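Local structure of putative ABC transporter, ATP-binding protein ComA (Streptococcus mutans, 3K8U) at residues M72-V86 with Y97-I109. The protein is the peptidase domain of a putative ABC transporter and belongs to the C39 family of the papain-like clan of cysteine peptidases. Numbering follows the deposited sequence.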
ATOM      1  N   MET A  72       7.313   7.945 -12.004  1.00 15.80           N
ATOM      2  CA  MET A  72       6.681   9.139 -11.445  1.00 16.97           C
ATOM      3  C   MET A  72       5.682   9.911 -12.313  1.00 16.96           C
ATOM      4  O   MET A  72       4.894  10.693 -11.783  1.00 15.72           O
ATOM      5  CB  MET A  72       7.734  10.074 -10.850  1.00 15.65           C
ATOM      6  CG  MET A  72       8.488   9.471  -9.662  1.00 18.86           C
ATOM      7  SD  MET A  72       7.439   9.025  -8.244  1.00 17.78           S
ATOM      8  CE  MET A  72       7.042  10.647  -7.594  1.00 18.56           C
ATOM      9  N   THR A  73       5.665   9.669 -13.625  1.00 18.18           N
ATOM     10  CA  THR A  73       4.714  10.364 -14.500  1.00 17.37           C
ATOM     11  C   THR A  73       3.297   9.903 -14.174  1.00 17.39           C
ATOM     12  O   THR A  73       2.316  10.545 -14.544  1.00 15.73           O
ATOM     13  CB  THR A  73       4.980  10.098 -16.000  1.00 20.15           C
ATOM     14  OG1 THR A  73       4.700   8.727 -16.302  1.00 20.36           O
ATOM     15  CG2 THR A  73       6.417  10.429 -16.360  1.00 20.62           C
ATOM     16  N   LEU A  74       3.201   8.778 -13.469  1.00 17.89           N
ATOM     17  CA  LEU A  74       1.920   8.227 -13.057  1.00 16.97           C
ATOM     18  C   LEU A  74       1.107   9.287 -12.317  1.00 16.52           C
ATOM     19  O   LEU A  74      -0.094   9.428 -12.534  1.00 16.07           O
ATOM     20  CB  LEU A  74       2.159   7.029 -12.132  1.00 17.84           C
ATOM     21  CG  LEU A  74       0.940   6.286 -11.596  1.00 18.20           C
ATOM     22  CD1 LEU A  74       0.212   5.591 -12.749  1.00 15.71           C
ATOM     23  CD2 LEU A  74       1.379   5.277 -10.541  1.00 16.75           C
ATOM     24  N   PHE A  75       1.789  10.084 -11.498  1.00 17.09           N
ATOM     25  CA  PHE A  75       1.128  11.113 -10.709  1.00 17.89           C
ATOM     26  C   PHE A  75       0.685  12.362 -11.467  1.00 20.08           C
ATOM     27  O   PHE A  75      -0.027  13.210 -10.917  1.00 19.97           O
ATOM     28  CB  PHE A  75       1.985  11.444  -9.481  1.00 18.92           C
ATOM     29  CG  PHE A  75       2.302  10.237  -8.648  1.00 16.71           C
ATOM     30  CD1 PHE A  75       1.310   9.635  -7.872  1.00 18.50           C
ATOM     31  CD2 PHE A  75       3.563   9.650  -8.694  1.00 15.13           C
ATOM     32  CE1 PHE A  75       1.568   8.464  -7.165  1.00 16.79           C
ATOM     33  CE2 PHE A  75       3.831   8.477  -7.990  1.00 16.23           C
ATOM     34  CZ  PHE A  75       2.827   7.881  -7.223  1.00 17.45           C
ATOM     35  N   ASP A  76       1.057  12.444 -12.742  1.00 19.62           N
ATOM     36  CA  ASP A  76       0.673  13.566 -13.594  1.00 20.76           C
ATOM     37  C   ASP A  76      -0.549  13.218 -14.442  1.00 20.77           C
ATOM     38  O   ASP A  76      -1.015  14.035 -15.233  1.00 20.93           O
ATOM     39  CB  ASP A  76       1.835  13.981 -14.502  1.00 22.83           C
ATOM     40  CG  ASP A  76       3.024  14.505 -13.727  1.00 24.82           C
ATOM     41  OD1 ASP A  76       2.822  15.084 -12.643  1.00 25.94           O
ATOM     42  OD2 ASP A  76       4.165  14.341 -14.206  1.00 26.67           O
ATOM     43  N   TYR A  77      -1.037  11.988 -14.295  1.00 19.47           N
ATOM     44  CA  TYR A  77      -2.211  11.509 -15.021  1.00 20.33           C
ATOM     45  C   TYR A  77      -3.443  11.861 -14.178  1.00 21.66           C
ATOM     46  O   TYR A  77      -3.693  11.256 -13.136  1.00 18.15           O
ATOM     47  CB  TYR A  77      -2.082   9.998 -15.231  1.00 21.11           C
ATOM     48  CG  TYR A  77      -3.242   9.330 -15.932  1.00 21.63           C
ATOM     49  CD1 TYR A  77      -3.589   9.664 -17.244  1.00 20.51           C
ATOM     50  CD2 TYR A  77      -3.969   8.327 -15.292  1.00 21.11           C
ATOM     51  CE1 TYR A  77      -4.631   9.007 -17.901  1.00 22.88           C
ATOM     52  CE2 TYR A  77      -5.008   7.667 -15.936  1.00 21.43           C
ATOM     53  CZ  TYR A  77      -5.334   8.006 -17.237  1.00 24.07           C
ATOM     54  OH  TYR A  77      -6.345   7.322 -17.870  1.00 23.60           O
ATOM     55  N   ASN A  78      -4.203  12.852 -14.639  1.00 22.43           N
ATOM     56  CA  ASN A  78      -5.379  13.339 -13.913  1.00 25.62           C
ATOM     57  C   ASN A  78      -6.522  12.358 -13.658  1.00 25.92           C
ATOM     58  O   ASN A  78      -7.343  12.588 -12.768  1.00 28.10           O
ATOM     59  CB  ASN A  78      -5.902  14.626 -14.559  1.00 28.00           C
ATOM     60  CG  ASN A  78      -4.888  15.763 -14.502  1.00 30.75           C
ATOM     61  OD1 ASN A  78      -4.006  15.783 -13.641  1.00 34.41           O
ATOM     62  ND2 ASN A  78      -5.009  16.714 -15.420  1.00 33.27           N
ATOM     63  N   ASP A  79      -6.580  11.273 -14.425  1.00 25.34           N
ATOM     64  CA  ASP A  79      -7.626  10.268 -14.238  1.00 25.44           C
ATOM     65  C   ASP A  79      -7.176   9.123 -13.320  1.00 24.66           C
ATOM     66  O   ASP A  79      -7.863   8.108 -13.204  1.00 24.12           O
ATOM     67  CB  ASP A  79      -8.078   9.699 -15.585  1.00 27.38           C
ATOM     68  CG  ASP A  79      -8.957  10.663 -16.377  1.00 31.26           C
ATOM     69  OD1 ASP A  79      -9.369  11.716 -15.838  1.00 32.17           O
ATOM     70  OD2 ASP A  79      -9.240  10.351 -17.553  1.00 32.34           O
ATOM     71  N   LEU A  80      -6.028   9.291 -12.665  1.00 22.55           N
ATOM     72  CA  LEU A  80      -5.498   8.267 -11.767  1.00 20.75           C
ATOM     73  C   LEU A  80      -6.466   7.995 -10.613  1.00 21.69           C
ATOM     74  O   LEU A  80      -7.003   8.926 -10.013  1.00 21.59           O
ATOM     75  CB  LEU A  80      -4.135   8.697 -11.215  1.00 19.24           C
ATOM     76  CG  LEU A  80      -3.376   7.688 -10.351  1.00 19.79           C
ATOM     77  CD1 LEU A  80      -3.135   6.408 -11.131  1.00 18.26           C
ATOM     78  CD2 LEU A  80      -2.056   8.291  -9.900  1.00 20.91           C
ATOM     79  N   THR A  81      -6.718   6.721 -10.339  1.00 21.21           N
ATOM     80  CA  THR A  81      -7.624   6.350  -9.260  1.00 24.21           C
ATOM     81  C   THR A  81      -6.874   6.038  -7.978  1.00 22.58           C
ATOM     82  O   THR A  81      -6.001   5.170  -7.952  1.00 24.22           O
ATOM     83  CB  THR A  81      -8.493   5.130  -9.626  1.00 26.97           C
ATOM     84  OG1 THR A  81      -7.650   4.010  -9.926  1.00 32.60           O
ATOM     85  CG2 THR A  81      -9.381   5.443 -10.822  1.00 29.44           C
ATOM     86  N   TYR A  82      -7.206   6.781  -6.929  1.00 20.50           N
ATOM     87  CA  TYR A  82      -6.613   6.600  -5.612  1.00 19.88           C
ATOM     88  C   TYR A  82      -7.680   5.942  -4.742  1.00 19.77           C
ATOM     89  O   TYR A  82      -8.874   6.080  -5.008  1.00 19.28           O
ATOM     90  CB  TYR A  82      -6.233   7.951  -5.006  1.00 19.90           C
ATOM     91  CG  TYR A  82      -5.140   8.698  -5.732  1.00 20.19           C
ATOM     92  CD1 TYR A  82      -3.795   8.411  -5.493  1.00 21.74           C
ATOM     93  CD2 TYR A  82      -5.446   9.725  -6.625  1.00 22.35           C
ATOM     94  CE1 TYR A  82      -2.781   9.134  -6.122  1.00 20.61           C
ATOM     95  CE2 TYR A  82      -4.440  10.452  -7.260  1.00 21.37           C
ATOM     96  CZ  TYR A  82      -3.115  10.153  -7.003  1.00 21.86           C
ATOM     97  OH  TYR A  82      -2.123  10.881  -7.614  1.00 22.37           O
ATOM     98  N   PRO A  83      -7.268   5.209  -3.696  1.00 18.53           N
ATOM     99  CA  PRO A  83      -5.878   4.973  -3.303  1.00 16.93           C
ATOM    100  C   PRO A  83      -5.341   3.680  -3.907  1.00 15.54           C
ATOM    101  O   PRO A  83      -6.095   2.893  -4.484  1.00 16.42           O
ATOM    102  CB  PRO A  83      -5.997   4.845  -1.787  1.00 16.82           C
ATOM    103  CG  PRO A  83      -7.266   4.039  -1.653  1.00 19.41           C
ATOM    104  CD  PRO A  83      -8.199   4.685  -2.674  1.00 18.51           C
ATOM    105  N   PHE A  84      -4.027   3.498  -3.834  1.00 14.01           N
ATOM    106  CA  PHE A  84      -3.408   2.268  -4.314  1.00 12.49           C
ATOM    107  C   PHE A  84      -2.179   1.942  -3.472  1.00 12.69           C
ATOM    108  O   PHE A  84      -1.765   2.740  -2.628  1.00 14.14           O
ATOM    109  CB  PHE A  84      -3.107   2.303  -5.821  1.00 13.59           C
ATOM    110  CG  PHE A  84      -2.198   3.413  -6.249  1.00 13.28           C
ATOM    111  CD1 PHE A  84      -0.827   3.198  -6.373  1.00 12.98           C
ATOM    112  CD2 PHE A  84      -2.714   4.664  -6.573  1.00 15.54           C
ATOM    113  CE1 PHE A  84       0.013   4.212  -6.814  1.00 15.88           C
ATOM    114  CE2 PHE A  84      -1.882   5.686  -7.016  1.00 14.18           C
ATOM    115  CZ  PHE A  84      -0.517   5.460  -7.137  1.00 14.27           C
ATOM    116  N   ILE A  85      -1.622   0.756  -3.679  1.00 10.89           N
ATOM    117  CA  ILE A  85      -0.472   0.295  -2.908  1.00 11.36           C
ATOM    118  C   ILE A  85       0.830   0.350  -3.697  1.00 10.46           C
ATOM    119  O   ILE A  85       0.838   0.086  -4.893  1.00 11.47           O
ATOM    120  CB  ILE A  85      -0.723  -1.153  -2.436  1.00 11.78           C
ATOM    121  CG1 ILE A  85      -1.961  -1.191  -1.532  1.00 14.63           C
ATOM    122  CG2 ILE A  85       0.502  -1.721  -1.719  1.00 11.16           C
ATOM    123  CD1 ILE A  85      -2.517  -2.583  -1.298  1.00 17.40           C
ATOM    124  N   VAL A  86       1.920   0.727  -3.028  1.00 10.47           N
ATOM    125  CA  VAL A  86       3.237   0.773  -3.666  1.00 10.23           C
ATOM    126  C   VAL A  86       4.284   0.080  -2.810  1.00 11.67           C
ATOM    127  O   VAL A  86       4.183   0.055  -1.579  1.00 11.26           O
ATOM    128  CB  VAL A  86       3.721   2.225  -3.965  1.00 10.26           C
ATOM    129  CG1 VAL A  86       2.850   2.862  -5.039  1.00  8.60           C
ATOM    130  CG2 VAL A  86       3.727   3.075  -2.694  1.00 12.01           C
ATOM    131  N   TYR A  97       5.536  -1.349   2.365  1.00 13.60           N
ATOM    132  CA  TYR A  97       4.605  -0.779   1.396  1.00 12.26           C
ATOM    133  C   TYR A  97       3.931   0.453   1.970  1.00 13.48           C
ATOM    134  O   TYR A  97       3.852   0.613   3.186  1.00 13.50           O
ATOM    135  CB  TYR A  97       3.493  -1.787   1.049  1.00 13.15           C
ATOM    136  CG  TYR A  97       3.975  -3.104   0.485  1.00 16.35           C
ATOM    137  CD1 TYR A  97       4.032  -3.316  -0.890  1.00 17.94           C
ATOM    138  CD2 TYR A  97       4.387  -4.136   1.331  1.00 19.13           C
ATOM    139  CE1 TYR A  97       4.495  -4.522  -1.413  1.00 20.87           C
ATOM    140  CE2 TYR A  97       4.848  -5.340   0.821  1.00 18.78           C
ATOM    141  CZ  TYR A  97       4.902  -5.527  -0.547  1.00 21.88           C
ATOM    142  OH  TYR A  97       5.373  -6.717  -1.050  1.00 26.15           O
ATOM    143  N   TYR A  98       3.433   1.307   1.082  1.00 11.66           N
ATOM    144  CA  TYR A  98       2.692   2.505   1.474  1.00 11.16           C
ATOM    145  C   TYR A  98       1.376   2.467   0.725  1.00 12.49           C
ATOM    146  O   TYR A  98       1.229   1.764  -0.282  1.00 11.64           O
ATOM    147  CB  TYR A  98       3.347   3.799   0.972  1.00 11.98           C
ATOM    148  CG  TYR A  98       4.668   4.228   1.557  1.00 11.18           C
ATOM    149  CD1 TYR A  98       5.106   3.774   2.798  1.00 11.87           C
ATOM    150  CD2 TYR A  98       5.469   5.135   0.862  1.00 11.26           C
ATOM    151  CE1 TYR A  98       6.315   4.219   3.336  1.00 11.55           C
ATOM    152  CE2 TYR A  98       6.673   5.584   1.384  1.00 11.94           C
ATOM    153  CZ  TYR A  98       7.091   5.127   2.617  1.00 14.58           C
ATOM    154  OH  TYR A  98       8.283   5.586   3.122  1.00 15.15           O
ATOM    155  N   VAL A  99       0.423   3.240   1.224  1.00 13.26           N
ATOM    156  CA  VAL A  99      -0.841   3.419   0.540  1.00 13.15           C
ATOM    157  C   VAL A  99      -0.643   4.824  -0.040  1.00 14.18           C
ATOM    158  O   VAL A  99      -0.017   5.671   0.604  1.00 12.25           O
ATOM    159  CB  VAL A  99      -2.039   3.460   1.512  1.00 13.89           C
ATOM    160  CG1 VAL A  99      -3.308   3.807   0.747  1.00 14.18           C
ATOM    161  CG2 VAL A  99      -2.201   2.114   2.216  1.00 12.06           C
ATOM    162  N   VAL A 100      -1.058   5.048  -1.284  1.00 12.15           N
ATOM    163  CA  VAL A 100      -0.934   6.378  -1.867  1.00 12.86           C
ATOM    164  C   VAL A 100      -2.353   6.922  -1.999  1.00 12.90           C
ATOM    165  O   VAL A 100      -3.195   6.324  -2.667  1.00 12.86           O
ATOM    166  CB  VAL A 100      -0.211   6.368  -3.240  1.00 13.37           C
ATOM    167  CG1 VAL A 100      -0.116   7.789  -3.788  1.00 15.12           C
ATOM    168  CG2 VAL A 100       1.187   5.797  -3.084  1.00 13.58           C
ATOM    169  N   TYR A 101      -2.613   8.037  -1.324  1.00 14.91           N
ATOM    170  CA  TYR A 101      -3.939   8.656  -1.307  1.00 16.39           C
ATOM    171  C   TYR A 101      -4.149   9.774  -2.312  1.00 18.62           C
ATOM    172  O   TYR A 101      -5.281  10.047  -2.710  1.00 19.04           O
ATOM    173  CB  TYR A 101      -4.234   9.203   0.086  1.00 18.28           C
ATOM    174  CG  TYR A 101      -4.194   8.163   1.172  1.00 19.14           C
ATOM    175  CD1 TYR A 101      -5.233   7.246   1.328  1.00 19.18           C
ATOM    176  CD2 TYR A 101      -3.114   8.096   2.048  1.00 20.55           C
ATOM    177  CE1 TYR A 101      -5.194   6.285   2.333  1.00 19.20           C
ATOM    178  CE2 TYR A 101      -3.064   7.144   3.050  1.00 20.80           C
ATOM    179  CZ  TYR A 101      -4.101   6.243   3.189  1.00 19.06           C
ATOM    180  OH  TYR A 101      -4.026   5.292   4.175  1.00 22.97           O
ATOM    181  N   GLY A 102      -3.069  10.448  -2.686  1.00 18.77           N
ATOM    182  CA  GLY A 102      -3.194  11.534  -3.637  1.00 23.64           C
ATOM    183  C   GLY A 102      -1.901  12.287  -3.829  1.00 27.03           C
ATOM    184  O   GLY A 102      -0.843  11.864  -3.361  1.00 23.17           O
ATOM    185  N   SER A 103      -1.991  13.401  -4.547  1.00 31.78           N
ATOM    186  CA  SER A 103      -0.834  14.240  -4.812  1.00 37.68           C
ATOM    187  C   SER A 103      -1.245  15.704  -4.786  1.00 41.17           C
ATOM    188  O   SER A 103      -2.334  16.062  -5.242  1.00 42.43           O
ATOM    189  CB  SER A 103      -0.226  13.901  -6.174  1.00 37.97           C
ATOM    190  OG  SER A 103      -1.141  14.157  -7.226  1.00 42.56           O
ATOM    191  N   GLN A 104      -0.383  16.540  -4.223  1.00 44.74           N
ATOM    192  CA  GLN A 104      -0.633  17.972  -4.146  1.00 48.67           C
ATOM    193  C   GLN A 104       0.702  18.699  -4.225  1.00 49.51           C
ATOM    194  O   GLN A 104       1.557  18.542  -3.349  1.00 49.87           O
ATOM    195  CB  GLN A 104      -1.365  18.338  -2.851  1.00 51.09           C
ATOM    196  CG  GLN A 104      -1.911  19.764  -2.846  1.00 54.85           C
ATOM    197  CD  GLN A 104      -2.707  20.094  -1.594  1.00 57.71           C
ATOM    198  OE1 GLN A 104      -2.470  21.118  -0.948  1.00 58.77           O
ATOM    199  NE2 GLN A 104      -3.659  19.232  -1.249  1.00 57.77           N
ATOM    200  N   ASN A 105       0.872  19.470  -5.299  1.00 49.51           N
ATOM    201  CA  ASN A 105       2.087  20.240  -5.560  1.00 48.85           C
ATOM    202  C   ASN A 105       3.235  19.303  -5.942  1.00 46.63           C
ATOM    203  O   ASN A 105       3.111  18.507  -6.876  1.00 47.26           O
ATOM    204  CB  ASN A 105       2.465  21.099  -4.341  1.00 51.44           C
ATOM    205  CG  ASN A 105       1.331  21.999  -3.884  1.00 54.18           C
ATOM    206  OD1 ASN A 105       0.831  21.868  -2.765  1.00 55.89           O
ATOM    207  ND2 ASN A 105       0.914  22.916  -4.753  1.00 55.10           N
ATOM    208  N   ASN A 106       4.350  19.415  -5.229  1.00 43.06           N
ATOM    209  CA  ASN A 106       5.515  18.572  -5.467  1.00 39.95           C
ATOM    210  C   ASN A 106       5.544  17.488  -4.382  1.00 36.33           C
ATOM    211  O   ASN A 106       6.602  16.947  -4.050  1.00 33.76           O
ATOM    212  CB  ASN A 106       6.787  19.428  -5.416  1.00 42.07           C
ATOM    213  CG  ASN A 106       8.035  18.662  -5.819  1.00 45.12           C
ATOM    214  OD1 ASN A 106       8.048  17.950  -6.825  1.00 46.80           O
ATOM    215  ND2 ASN A 106       9.093  18.807  -5.030  1.00 46.58           N
ATOM    216  N   GLN A 107       4.369  17.178  -3.834  1.00 33.36           N
ATOM    217  CA  GLN A 107       4.256  16.174  -2.783  1.00 30.98           C
ATOM    218  C   GLN A 107       3.133  15.171  -2.994  1.00 27.52           C
ATOM    219  O   GLN A 107       2.167  15.426  -3.713  1.00 28.44           O
ATOM    220  CB  GLN A 107       4.074  16.838  -1.414  1.00 34.48           C
ATOM    221  CG  GLN A 107       5.254  17.681  -0.956  1.00 37.55           C
ATOM    222  CD  GLN A 107       5.240  17.930   0.535  1.00 40.58           C
ATOM    223  OE1 GLN A 107       6.155  17.517   1.252  1.00 43.44           O
ATOM    224  NE2 GLN A 107       4.194  18.596   1.019  1.00 39.97           N
ATOM    225  N   LEU A 108       3.284  14.016  -2.360  1.00 22.92           N
ATOM    226  CA  LEU A 108       2.298  12.949  -2.424  1.00 18.99           C
ATOM    227  C   LEU A 108       1.777  12.733  -1.013  1.00 18.82           C
ATOM    228  O   LEU A 108       2.499  12.963  -0.047  1.00 19.52           O
ATOM    229  CB  LEU A 108       2.954  11.650  -2.894  1.00 19.78           C
ATOM    230  CG  LEU A 108       3.586  11.644  -4.284  1.00 21.31           C
ATOM    231  CD1 LEU A 108       4.265  10.315  -4.532  1.00 20.67           C
ATOM    232  CD2 LEU A 108       2.514  11.906  -5.324  1.00 22.07           C
ATOM    233  N   ILE A 109       0.518  12.330  -0.898  1.00 17.77           N
ATOM    234  CA  ILE A 109      -0.060  12.037   0.406  1.00 18.26           C
ATOM    235  C   ILE A 109       0.018  10.517   0.510  1.00 17.11           C
ATOM    236  O   ILE A 109      -0.585   9.802  -0.293  1.00 16.10           O
ATOM    237  CB  ILE A 109      -1.534  12.476   0.501  1.00 20.63           C
ATOM    238  CG1 ILE A 109      -1.668  13.957   0.143  1.00 22.72           C
ATOM    239  CG2 ILE A 109      -2.063  12.224   1.917  1.00 20.94           C
ATOM    240  CD1 ILE A 109      -3.101  14.432   0.054  1.00 26.08           C
TER
HETATM  241  O   HOH W   1       0.905  15.397  -9.221  1.00 40.51           O
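Val-100 is the hub where residues 72-86 meet strand 97-104. Val-100 CB lies over one face of the Phe-84 ring, 4.1 Å from the centroid, while Val-100 CG2 meets Val-86 CG2 at 3.7 Å. With CG1 anti to the backbone N (chi1 -180°), that methyl reaches both Tyr-82 CE1 and Phe-75 CE1. Gly-102 CA makes a CH-pi contact with one face of the Tyr-82 ring, 3.6 Å from its centroid; Leu-80 CG covers the opposite face. The Phe-75 ring receives Leu-108 CD2 over a face, 3.9 Å from its centroid.

Antiparallel pairing within the hairpin of strands 84-90 and 93-104, part of the antiparallel sheet, sets this register: Phe-84 and Val-100 exchange two backbone bonds, Val-86 and Tyr-98 two more. The cis peptide before Pro-83 leads into the strand. Tyr-101 and Gly-102 form a classic beta bulge opposite Ile-109. Farther out, Phe-137 of strand 134-140 stacks on Phe-84, and Phe-127 of helix 124-130 touches Leu-108.

Beyond the strand pairing, polar links are few: a water joins Phe-75 O to Ser-103 OG. Residues 72-82 are thus held to strands 97-104 and 107-109 mostly by CH-pi and apolar contacts, strand 84-86 by backbone bonds as well.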